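Local coordinates for protein beta-glucoside kinase (Listeria monocytogenes, PDB 4HTL) that catalyses the ATP-dependent phosphorylation of cellobiose to cellobiose-6'-phosphate and may also regulate transcription of the cellobiose transport operon, at residues G157-E162 against L229-Y234; E256-M261 against T269-A274; E202-Y207 against T248-F253. All coordinates share one frame; numbering follows the deposited sequence. Where two conformers were deposited one is given.

Contact 1 (G157-E162 against L229-Y234); sequences GYMFSE and LYNLIY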
loop_
_atom_site.group_PDB
_atom_site.type_symbol
_atom_site.label_atom_id
_atom_site.label_comp_id
_atom_site.label_asym_id
_atom_site.label_seq_id
_atom_site.Cartn_x
_atom_site.Cartn_y
_atom_site.Cartn_z
ATOM N N GLY A 157 9.973 4.504 -1.314
ATOM C CA GLY A 157 10.943 4.815 -2.319
ATOM C C GLY A 157 11.187 3.742 -3.353
ATOM O O GLY A 157 11.824 3.992 -4.382
ATOM N N TYR A 158 10.713 2.534 -3.076
ATOM C CA TYR A 158 10.847 1.419 -4.024
ATOM C C TYR A 158 9.696 1.355 -5.033
ATOM O O TYR A 158 9.713 0.502 -5.927
ATOM C CB TYR A 158 10.967 0.091 -3.278
ATOM C CG TYR A 158 12.333 -0.167 -2.696
ATOM C CD1 TYR A 158 12.769 0.460 -1.535
ATOM C CD2 TYR A 158 13.217 -1.011 -3.350
ATOM C CE1 TYR A 158 14.038 0.206 -1.041
ATOM C CE2 TYR A 158 14.473 -1.268 -2.849
ATOM C CZ TYR A 158 14.876 -0.650 -1.701
ATOM O OH TYR A 158 16.138 -0.929 -1.196
HETATM N N MSE A 159 8.731 2.278 -4.970
HETATM C CA MSE A 159 7.717 2.280 -6.020
HETATM C C MSE A 159 8.374 2.679 -7.342
HETATM O O MSE A 159 9.232 3.571 -7.411
HETATM C CB MSE A 159 6.593 3.267 -5.759
HETATM C CG MSE A 159 5.667 2.934 -4.548
HETATM SE SE MSE A 159 4.190 4.092 -4.391
HETATM C CE MSE A 159 5.058 5.533 -3.527
ATOM N N PHE A 160 7.972 1.989 -8.387
ATOM C CA PHE A 160 8.420 2.342 -9.744
ATOM C C PHE A 160 7.817 3.671 -10.168
ATOM O O PHE A 160 6.599 3.877 -10.159
ATOM C CB PHE A 160 8.063 1.203 -10.728
ATOM C CG PHE A 160 8.949 -0.024 -10.609
ATOM C CD1 PHE A 160 10.284 0.062 -10.826
ATOM C CD2 PHE A 160 8.428 -1.247 -10.288
ATOM C CE1 PHE A 160 11.125 -1.035 -10.700
ATOM C CE2 PHE A 160 9.219 -2.348 -10.212
ATOM C CZ PHE A 160 10.575 -2.246 -10.391
ATOM N N SER A 161 8.668 4.572 -10.641
ATOM C CA SER A 161 8.206 5.809 -11.265
ATOM C C SER A 161 8.163 5.744 -12.785
ATOM O O SER A 161 7.653 6.631 -13.423
ATOM C CB SER A 161 9.111 6.947 -10.811
ATOM O OG SER A 161 10.477 6.732 -11.174
ATOM N N GLU A 162 8.629 4.644 -13.353
ATOM C CA GLU A 162 8.569 4.403 -14.764
ATOM C C GLU A 162 8.592 2.910 -15.016
ATOM O O GLU A 162 8.830 2.125 -14.090
ATOM C CB GLU A 162 9.694 5.056 -15.497
ATOM C CG GLU A 162 11.063 4.563 -15.071
ATOM C CD GLU A 162 12.181 5.365 -15.721
ATOM O OE1 GLU A 162 12.571 5.065 -16.870
ATOM O OE2 GLU A 162 12.632 6.333 -15.092
ATOM N N LEU A 229 2.269 9.553 -5.281
ATOM C CA LEU A 229 1.063 9.955 -4.517
ATOM C C LEU A 229 -0.188 9.251 -5.065
ATOM O O LEU A 229 -0.988 8.739 -4.301
ATOM C CB LEU A 229 0.847 11.441 -4.543
ATOM C CG LEU A 229 1.734 12.359 -3.676
ATOM C CD1 LEU A 229 1.361 13.828 -4.007
ATOM C CD2 LEU A 229 1.629 12.024 -2.169
ATOM N N TYR A 230 -0.316 9.177 -6.377
ATOM C CA TYR A 230 -1.481 8.526 -7.035
ATOM C C TYR A 230 -1.513 7.061 -6.644
ATOM O O TYR A 230 -2.520 6.550 -6.177
ATOM C CB TYR A 230 -1.334 8.696 -8.517
ATOM C CG TYR A 230 -2.480 8.260 -9.404
ATOM C CD1 TYR A 230 -3.441 9.169 -9.840
ATOM C CD2 TYR A 230 -2.604 6.959 -9.828
ATOM C CE1 TYR A 230 -4.437 8.796 -10.716
ATOM C CE2 TYR A 230 -3.615 6.583 -10.683
ATOM C CZ TYR A 230 -4.520 7.515 -11.138
ATOM O OH TYR A 230 -5.507 7.131 -11.995
ATOM N N ASN A 231 -0.353 6.398 -6.715
ATOM C CA ASN A 231 -0.309 5.009 -6.302
ATOM C C ASN A 231 -0.772 4.856 -4.839
ATOM O O ASN A 231 -1.550 3.941 -4.496
ATOM C CB ASN A 231 1.107 4.433 -6.375
ATOM C CG ASN A 231 1.585 4.117 -7.804
ATOM O OD1 ASN A 231 0.790 3.992 -8.725
ATOM N ND2 ASN A 231 2.913 3.877 -7.931
ATOM N N LEU A 232 -0.199 5.667 -3.953
ATOM C CA LEU A 232 -0.528 5.579 -2.532
ATOM C C LEU A 232 -2.006 5.833 -2.229
ATOM O O LEU A 232 -2.599 5.186 -1.355
ATOM C CB LEU A 232 0.341 6.546 -1.717
ATOM C CG LEU A 232 1.831 6.251 -1.608
ATOM C CD1 LEU A 232 2.589 7.414 -0.995
ATOM C CD2 LEU A 232 2.189 4.899 -0.991
ATOM N N ILE A 233 -2.564 6.826 -2.893
ATOM C CA ILE A 233 -3.958 7.225 -2.715
ATOM C C ILE A 233 -4.886 6.054 -3.057
ATOM O O ILE A 233 -5.710 5.663 -2.251
ATOM C CB ILE A 233 -4.286 8.475 -3.552
ATOM C CG1 ILE A 233 -3.632 9.696 -2.885
ATOM C CG2 ILE A 233 -5.804 8.673 -3.740
ATOM C CD1 ILE A 233 -3.549 10.899 -3.787
ATOM N N TYR A 234 -4.633 5.425 -4.195
ATOM C CA TYR A 234 -5.500 4.322 -4.659
ATOM C C TYR A 234 -5.293 3.042 -3.827
ATOM O O TYR A 234 -6.216 2.297 -3.577
ATOM C CB TYR A 234 -5.339 4.109 -6.184
ATOM C CG TYR A 234 -6.131 5.186 -6.920
ATOM C CD1 TYR A 234 -5.552 6.345 -7.349
ATOM C CD2 TYR A 234 -7.459 5.005 -7.198
ATOM C CE1 TYR A 234 -6.291 7.324 -7.984
ATOM C CE2 TYR A 234 -8.215 5.967 -7.797
ATOM C CZ TYR A 234 -7.618 7.123 -8.236
ATOM O OH TYR A 234 -8.362 8.135 -8.804
HETATM O O HOH W 1 4.270 2.437 -10.070
#

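Contact 2 (E256-M261 against T269-A274); sequences ELKHHM and TIIETA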
loop_
_atom_site.group_PDB
_atom_site.type_symbol
_atom_site.label_atom_id
_atom_site.label_comp_id
_atom_site.label_asym_id
_atom_site.label_seq_id
_atom_site.Cartn_x
_atom_site.Cartn_y
_atom_site.Cartn_z
ATOM N N GLU A 256 2.567 23.804 -4.917
ATOM C CA GLU A 256 3.130 23.393 -6.235
ATOM C C GLU A 256 2.727 21.950 -6.609
ATOM O O GLU A 256 2.388 21.668 -7.728
ATOM C CB GLU A 256 4.622 23.572 -6.248
ATOM C CG GLU A 256 5.041 25.040 -6.258
ATOM C CD GLU A 256 6.542 25.172 -6.369
ATOM O OE1 GLU A 256 7.240 25.058 -5.404
ATOM O OE2 GLU A 256 7.035 25.398 -7.438
ATOM N N LEU A 257 2.725 21.070 -5.614
ATOM C CA LEU A 257 2.286 19.694 -5.811
ATOM C C LEU A 257 0.814 19.620 -6.084
ATOM O O LEU A 257 0.389 18.896 -6.953
ATOM C CB LEU A 257 2.597 18.817 -4.612
ATOM C CG LEU A 257 4.010 18.313 -4.480
ATOM C CD1 LEU A 257 4.124 17.481 -3.193
ATOM C CD2 LEU A 257 4.469 17.582 -5.749
ATOM N N LYS A 258 0.006 20.392 -5.354
ATOM C CA LYS A 258 -1.433 20.411 -5.629
ATOM C C LYS A 258 -1.701 20.847 -7.068
ATOM O O LYS A 258 -2.623 20.350 -7.709
ATOM C CB LYS A 258 -2.169 21.340 -4.649
ATOM C CG LYS A 258 -2.333 20.790 -3.229
ATOM C CD LYS A 258 -3.014 21.853 -2.392
ATOM C CE LYS A 258 -3.226 21.407 -0.987
ATOM N NZ LYS A 258 -3.780 22.540 -0.204
ATOM N N HIS A 259 -0.969 21.859 -7.531
ATOM C CA HIS A 259 -1.109 22.347 -8.909
ATOM C C HIS A 259 -0.830 21.209 -9.893
ATOM O O HIS A 259 -1.642 20.851 -10.769
ATOM C CB HIS A 259 -0.172 23.536 -9.107
ATOM C CG HIS A 259 -0.245 24.166 -10.461
ATOM N ND1 HIS A 259 -1.230 25.048 -10.822
ATOM C CD2 HIS A 259 0.624 24.085 -11.531
ATOM C CE1 HIS A 259 -0.966 25.487 -12.067
ATOM N NE2 HIS A 259 0.164 24.912 -12.493
ATOM N N HIS A 260 0.314 20.578 -9.725
ATOM C CA HIS A 260 0.697 19.457 -10.589
ATOM C C HIS A 260 -0.295 18.310 -10.544
ATOM O O HIS A 260 -0.580 17.647 -11.564
ATOM C CB HIS A 260 2.092 18.983 -10.194
ATOM C CG HIS A 260 2.922 18.533 -11.338
ATOM N ND1 HIS A 260 3.595 19.410 -12.155
ATOM C CD2 HIS A 260 3.221 17.258 -11.788
ATOM C CE1 HIS A 260 4.266 18.710 -13.083
ATOM N NE2 HIS A 260 4.044 17.391 -12.861
HETATM N N MSE A 261 -0.828 18.046 -9.345
HETATM C CA MSE A 261 -1.827 17.009 -9.132
HETATM C C MSE A 261 -3.161 17.253 -9.810
HETATM O O MSE A 261 -3.956 16.335 -9.953
HETATM C CB MSE A 261 -2.065 16.763 -7.627
HETATM C CG MSE A 261 -1.027 15.942 -6.932
HETATM SE SE MSE A 261 -0.834 14.115 -7.537
HETATM C CE MSE A 261 -2.492 13.261 -6.953
ATOM N N THR A 269 -8.022 13.298 -1.046
ATOM C CA THR A 269 -6.899 13.189 -0.139
ATOM C C THR A 269 -6.365 14.552 0.170
ATOM O O THR A 269 -6.170 15.358 -0.744
ATOM C CB THR A 269 -5.792 12.345 -0.769
ATOM O OG1 THR A 269 -6.353 11.168 -1.353
ATOM C CG2 THR A 269 -4.710 11.952 0.246
ATOM N N ILE A 270 -6.111 14.790 1.450
ATOM C CA ILE A 270 -5.472 16.024 1.899
ATOM C C ILE A 270 -3.962 15.802 1.960
ATOM O O ILE A 270 -3.509 14.836 2.519
ATOM C CB ILE A 270 -6.003 16.448 3.267
ATOM C CG1 ILE A 270 -7.475 16.891 3.125
ATOM C CG2 ILE A 270 -5.164 17.594 3.886
ATOM C CD1 ILE A 270 -8.196 16.957 4.459
ATOM N N ILE A 271 -3.219 16.667 1.265
ATOM C CA ILE A 271 -1.761 16.703 1.355
ATOM C C ILE A 271 -1.329 17.966 2.079
ATOM O O ILE A 271 -1.779 19.055 1.765
ATOM C CB ILE A 271 -1.004 16.468 -0.010
ATOM C CG1 ILE A 271 -1.259 17.572 -1.015
ATOM C CG2 ILE A 271 -1.364 15.088 -0.601
ATOM C CD1 ILE A 271 -0.352 17.529 -2.271
ATOM N N GLU A 272 -0.412 17.809 3.024
ATOM C CA GLU A 272 0.109 18.936 3.790
ATOM C C GLU A 272 1.423 18.527 4.428
ATOM O O GLU A 272 1.796 17.360 4.403
ATOM C CB GLU A 272 -0.901 19.449 4.845
ATOM C CG GLU A 272 -1.307 18.457 5.860
ATOM C CD GLU A 272 -2.390 19.047 6.771
ATOM O OE1 GLU A 272 -2.149 20.128 7.308
ATOM O OE2 GLU A 272 -3.475 18.429 6.924
ATOM N N THR A 273 2.157 19.498 4.948
ATOM C CA THR A 273 3.424 19.187 5.551
ATOM C C THR A 273 3.326 18.433 6.876
ATOM O O THR A 273 2.393 18.613 7.650
ATOM C CB THR A 273 4.277 20.443 5.778
ATOM O OG1 THR A 273 3.537 21.392 6.571
ATOM C CG2 THR A 273 4.729 21.045 4.404
ATOM N N ALA A 274 4.316 17.588 7.116
ATOM C CA ALA A 274 4.501 16.918 8.407
ATOM C C ALA A 274 4.928 17.977 9.424
ATOM O O ALA A 274 5.450 18.997 9.053
ATOM C CB ALA A 274 5.612 15.856 8.268
HETATM O O HOH W 2 -2.899 21.452 2.286
#

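Contact 3 (E202-Y207 against T248-F253); sequences EIFANY and TSRPTF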
loop_
_atom_site.group_PDB
_atom_site.type_symbol
_atom_site.label_atom_id
_atom_site.label_comp_id
_atom_site.label_asym_id
_atom_site.label_seq_id
_atom_site.Cartn_x
_atom_site.Cartn_y
_atom_site.Cartn_z
ATOM N N GLU A 202 19.597 26.622 -5.366
ATOM C CA GLU A 202 19.921 27.304 -6.650
ATOM C C GLU A 202 19.100 26.767 -7.792
ATOM O O GLU A 202 18.713 27.502 -8.683
ATOM C CB GLU A 202 21.403 27.256 -7.000
ATOM C CG GLU A 202 21.946 26.047 -7.695
ATOM C CD GLU A 202 23.443 26.160 -7.889
ATOM O OE1 GLU A 202 24.186 25.583 -7.070
ATOM O OE2 GLU A 202 23.878 26.848 -8.842
ATOM N N ILE A 203 18.822 25.471 -7.754
ATOM C CA ILE A 203 17.972 24.865 -8.795
ATOM C C ILE A 203 16.571 25.509 -8.748
ATOM O O ILE A 203 16.047 25.896 -9.753
ATOM C CB ILE A 203 17.883 23.337 -8.702
ATOM C CG1 ILE A 203 19.275 22.685 -8.817
ATOM C CG2 ILE A 203 16.935 22.769 -9.773
ATOM C CD1 ILE A 203 19.336 21.234 -8.385
ATOM N N PHE A 204 15.968 25.614 -7.570
ATOM C CA PHE A 204 14.683 26.273 -7.453
ATOM C C PHE A 204 14.715 27.754 -7.783
ATOM O O PHE A 204 13.715 28.281 -8.287
ATOM C CB PHE A 204 14.104 26.077 -6.051
ATOM C CG PHE A 204 13.386 24.746 -5.884
ATOM C CD1 PHE A 204 12.165 24.540 -6.498
ATOM C CD2 PHE A 204 13.952 23.710 -5.169
ATOM C CE1 PHE A 204 11.504 23.335 -6.400
ATOM C CE2 PHE A 204 13.289 22.505 -5.025
ATOM C CZ PHE A 204 12.057 22.319 -5.635
ATOM N N ALA A 205 15.804 28.435 -7.428
ATOM C CA ALA A 205 15.949 29.835 -7.789
ATOM C C ALA A 205 15.987 29.990 -9.304
ATOM O O ALA A 205 15.305 30.849 -9.880
ATOM C CB ALA A 205 17.193 30.467 -7.115
ATOM N N ASN A 206 16.731 29.120 -9.971
ATOM C CA ASN A 206 16.760 29.147 -11.420
ATOM C C ASN A 206 15.399 28.807 -12.011
ATOM O O ASN A 206 14.962 29.419 -12.948
ATOM C CB ASN A 206 17.830 28.224 -11.954
ATOM C CG ASN A 206 19.203 28.693 -11.593
ATOM O OD1 ASN A 206 19.403 29.867 -11.337
ATOM N ND2 ASN A 206 20.153 27.785 -11.565
ATOM N N TYR A 207 14.711 27.855 -11.407
ATOM C CA TYR A 207 13.338 27.534 -11.801
ATOM C C TYR A 207 12.434 28.781 -11.734
ATOM O O TYR A 207 11.687 29.089 -12.663
ATOM C CB TYR A 207 12.822 26.440 -10.845
ATOM C CG TYR A 207 11.367 26.077 -10.996
ATOM C CD1 TYR A 207 10.931 25.340 -12.088
ATOM C CD2 TYR A 207 10.429 26.395 -10.016
ATOM C CE1 TYR A 207 9.607 25.028 -12.256
ATOM C CE2 TYR A 207 9.091 26.063 -10.171
ATOM C CZ TYR A 207 8.681 25.362 -11.272
ATOM O OH TYR A 207 7.352 25.007 -11.466
ATOM N N THR A 248 10.805 20.192 2.109
ATOM C CA THR A 248 10.251 21.358 2.834
ATOM C C THR A 248 11.138 22.623 2.793
ATOM O O THR A 248 10.687 23.712 3.178
ATOM C CB THR A 248 9.936 21.057 4.321
ATOM O OG1 THR A 248 11.147 21.030 5.119
ATOM C CG2 THR A 248 9.175 19.787 4.443
ATOM N N SER A 249 12.377 22.480 2.342
ATOM C CA SER A 249 13.266 23.636 2.048
ATOM C C SER A 249 12.668 24.490 0.904
ATOM O O SER A 249 13.106 25.593 0.686
ATOM C CB SER A 249 14.697 23.200 1.661
ATOM O OG SER A 249 14.712 22.474 0.427
ATOM N N ARG A 250 11.660 23.961 0.210
ATOM C CA ARG A 250 10.881 24.726 -0.794
ATOM C C ARG A 250 9.572 25.199 -0.098
ATOM O O ARG A 250 8.644 24.425 0.105
ATOM C CB ARG A 250 10.611 23.836 -2.017
ATOM C CG ARG A 250 9.706 24.448 -3.087
ATOM C CD ARG A 250 10.362 25.606 -3.771
ATOM N NE ARG A 250 9.578 26.077 -4.906
ATOM C CZ ARG A 250 9.933 27.107 -5.663
ATOM N NH1 ARG A 250 10.996 27.815 -5.323
ATOM N NH2 ARG A 250 9.185 27.478 -6.705
ATOM N N PRO A 251 9.473 26.486 0.220
ATOM C CA PRO A 251 8.351 26.982 1.023
ATOM C C PRO A 251 6.953 26.705 0.439
ATOM O O PRO A 251 6.025 26.455 1.186
ATOM C CB PRO A 251 8.616 28.481 1.082
ATOM C CG PRO A 251 10.091 28.526 1.094
ATOM C CD PRO A 251 10.496 27.536 0.044
ATOM N N THR A 252 6.833 26.778 -0.883
ATOM C CA THR A 252 5.581 26.638 -1.589
ATOM C C THR A 252 5.363 25.240 -2.170
ATOM O O THR A 252 4.477 25.030 -2.977
ATOM C CB THR A 252 5.520 27.687 -2.698
ATOM O OG1 THR A 252 6.662 27.507 -3.554
ATOM C CG2 THR A 252 5.430 29.125 -2.103
ATOM N N PHE A 253 6.103 24.250 -1.694
ATOM C CA PHE A 253 6.017 22.944 -2.366
ATOM C C PHE A 253 4.656 22.299 -2.293
ATOM O O PHE A 253 4.252 21.675 -3.259
ATOM C CB PHE A 253 7.134 21.961 -1.966
ATOM C CG PHE A 253 6.791 21.063 -0.808
ATOM C CD1 PHE A 253 6.190 19.810 -1.012
ATOM C CD2 PHE A 253 7.104 21.441 0.486
ATOM C CE1 PHE A 253 5.890 18.993 0.068
ATOM C CE2 PHE A 253 6.807 20.624 1.572
ATOM C CZ PHE A 253 6.193 19.402 1.360
#

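Contact 1 (G157-E162 against L229-Y234)
Met159, a selenomethionine, reaches from the loop 157-162 to the flank of the helix segment 229-234 and meets Asn231 and Leu232 there. Its chain runs straight through chi2 and bends at chi3 (-81°), which divides the contact between its last two atoms. Met159 SE passes alongside Asn231 CB at 3.7 Å, the two chains running antiparallel, while the terminal Met159 CE turns onto the branch point of Leu232, 3.8 Å from Leu232 CG. The Met159 chain runs transverse to that of Leu232, and CE touches both leucine methyls as well.

The polar end of Asn231 is satisfied on two fronts. Asn231 ND2 donates to a water at 2.9 Å, which in turn donates to the carbonyl O of Phe160 at 2.7 Å, bridging loop and helix without a direct bond. OD1 accepts from the backbone N of Phe160 of the second subunit, so one amide serves both the fold and the dimer. Tyr158 and Phe160 stack on Tyr234 and Tyr230 of that subunit, respectively.

Helix 174-177 also packs on the loop, Leu174 against Met159; helix 212-236 rests through Leu232 on strand 126-131 and through Leu229 on strands 126-131 and 240-244.

Contact 2 (E256-M261 against T269-A274)
Ile271 sends CG1 between its own backbone N and carbonyl carbon (chi1 65°), and with chi2 near 170° the chain extends so that CD1 reaches the helix segment 256-261. On the other side Lys258 places CG beside its backbone N (chi1 -75°) and stays extended through every later torsion, which carries its amine toward the strand.

The Ile271 methyl CD1 meets two consecutive helix residues. It lies 3.9 Å from CG of Lys258 and 4.0 Å from CB of Leu257, touching both close to the helix backbone. The side chains of Lys258 and Ile271 point opposite ways as they pass, the isoleucine to the helix and the lysine to the strand. The lysine therefore plays two parts: its CG packs on the isoleucine, and its far end passes the strand backbone, Lys258 CE standing 3.9 Å from O of Ile271.

NZ makes no direct bond to that carbonyl. A water accepts from Lys258 NZ at 2.9 Å and donates to Ile271 O at 2.7 Å, closing a bridge beside the exposed lysine. The peptide oxygen thus has a polar partner, and the ammonium group is tied to the strand while CG of the same chain lies against Ile271.

This is the packing of the helix on the second strand of a beta-alpha-beta unit formed by strand 240-244, helix 253-261 and strand 270-273. Strand 270-273 is the outermost strand of its sheet within the chain and pairs with 240-244. Leu257 also touches Ile243 of that neighbouring strand and Tyr222 of helix 212-236, while Leu266 of the intervening loop packs against Ile271.

Contact 3 (E202-Y207 against T248-F253)
Arg250 lies across the ring of Phe204, with CD over the ring face and its guanidinium running past the CD1 rim. Arg250 CD makes a CH-pi contact, 3.7 Å from the centroid of the Phe204 ring and displaced toward the rim on the CD1 side. Farther along, Arg250 NE is 3.4 Å from CD1 of Phe204, and the guanidinium plane is tilted only 21° from the ring plane, so the ring rim lies over one face of the charged group. Arg250 NH1 continues to the root of the side chain, 3.6 Å from CB of Phe204.

Tyr207, one helical turn later, meets the other terminal nitrogen. Arg250 NH2 approaches the edge of the tyrosine ring close to the ring plane, 3.7 Å from CD2 of Tyr207, with the ring and guanidinium planes 71° apart. A bend at chi2 of Arg250 (68°) in an otherwise extended chain turns the guanidinium toward Phe204 and Tyr207.

Outside this shell, carboxylates fix the guanidinium. NE forms a salt bridge with Glu256 OE1, which also accepts from the Thr252 hydroxyl, and NH2 pairs with Asp208. The type I turn from Arg250 to Phe253, closed by Phe253 N to Arg250 O at 3.1 Å, leads into helix 253-261, which carries Glu256. Ile218 and Tyr222 of helix 212-236 pack against Phe204, and Ile218 also touches Tyr207.

Two acidic partners together with aromatic packing should hold the arginine in a well-defined rotation, and the nearby carboxylates probably balance its charge at this partly buried site.

Contacts 1 and 2 are largely buried, whereas contact 3 is only partly so, and its chemistry follows: charge and aromatic rings there, against mainly apolar packing with one water bridge in each of the other two, plus an amide bonded across the dimer in contact 1. Contact 1 differs again in lying at the dimer interface, while no other subunit touches contacts 2 and 3. Contacts 1 and 2 meet where Ile233 packs on Thr269 and Met261, joining helix 212-236 to the beta-alpha-beta unit. Contacts 2 and 3 adjoin at the start of helix 253-261, where Thr273 also packs on Phe253. Contacts 1 and 3 do not touch; their centres are about 23 Å apart.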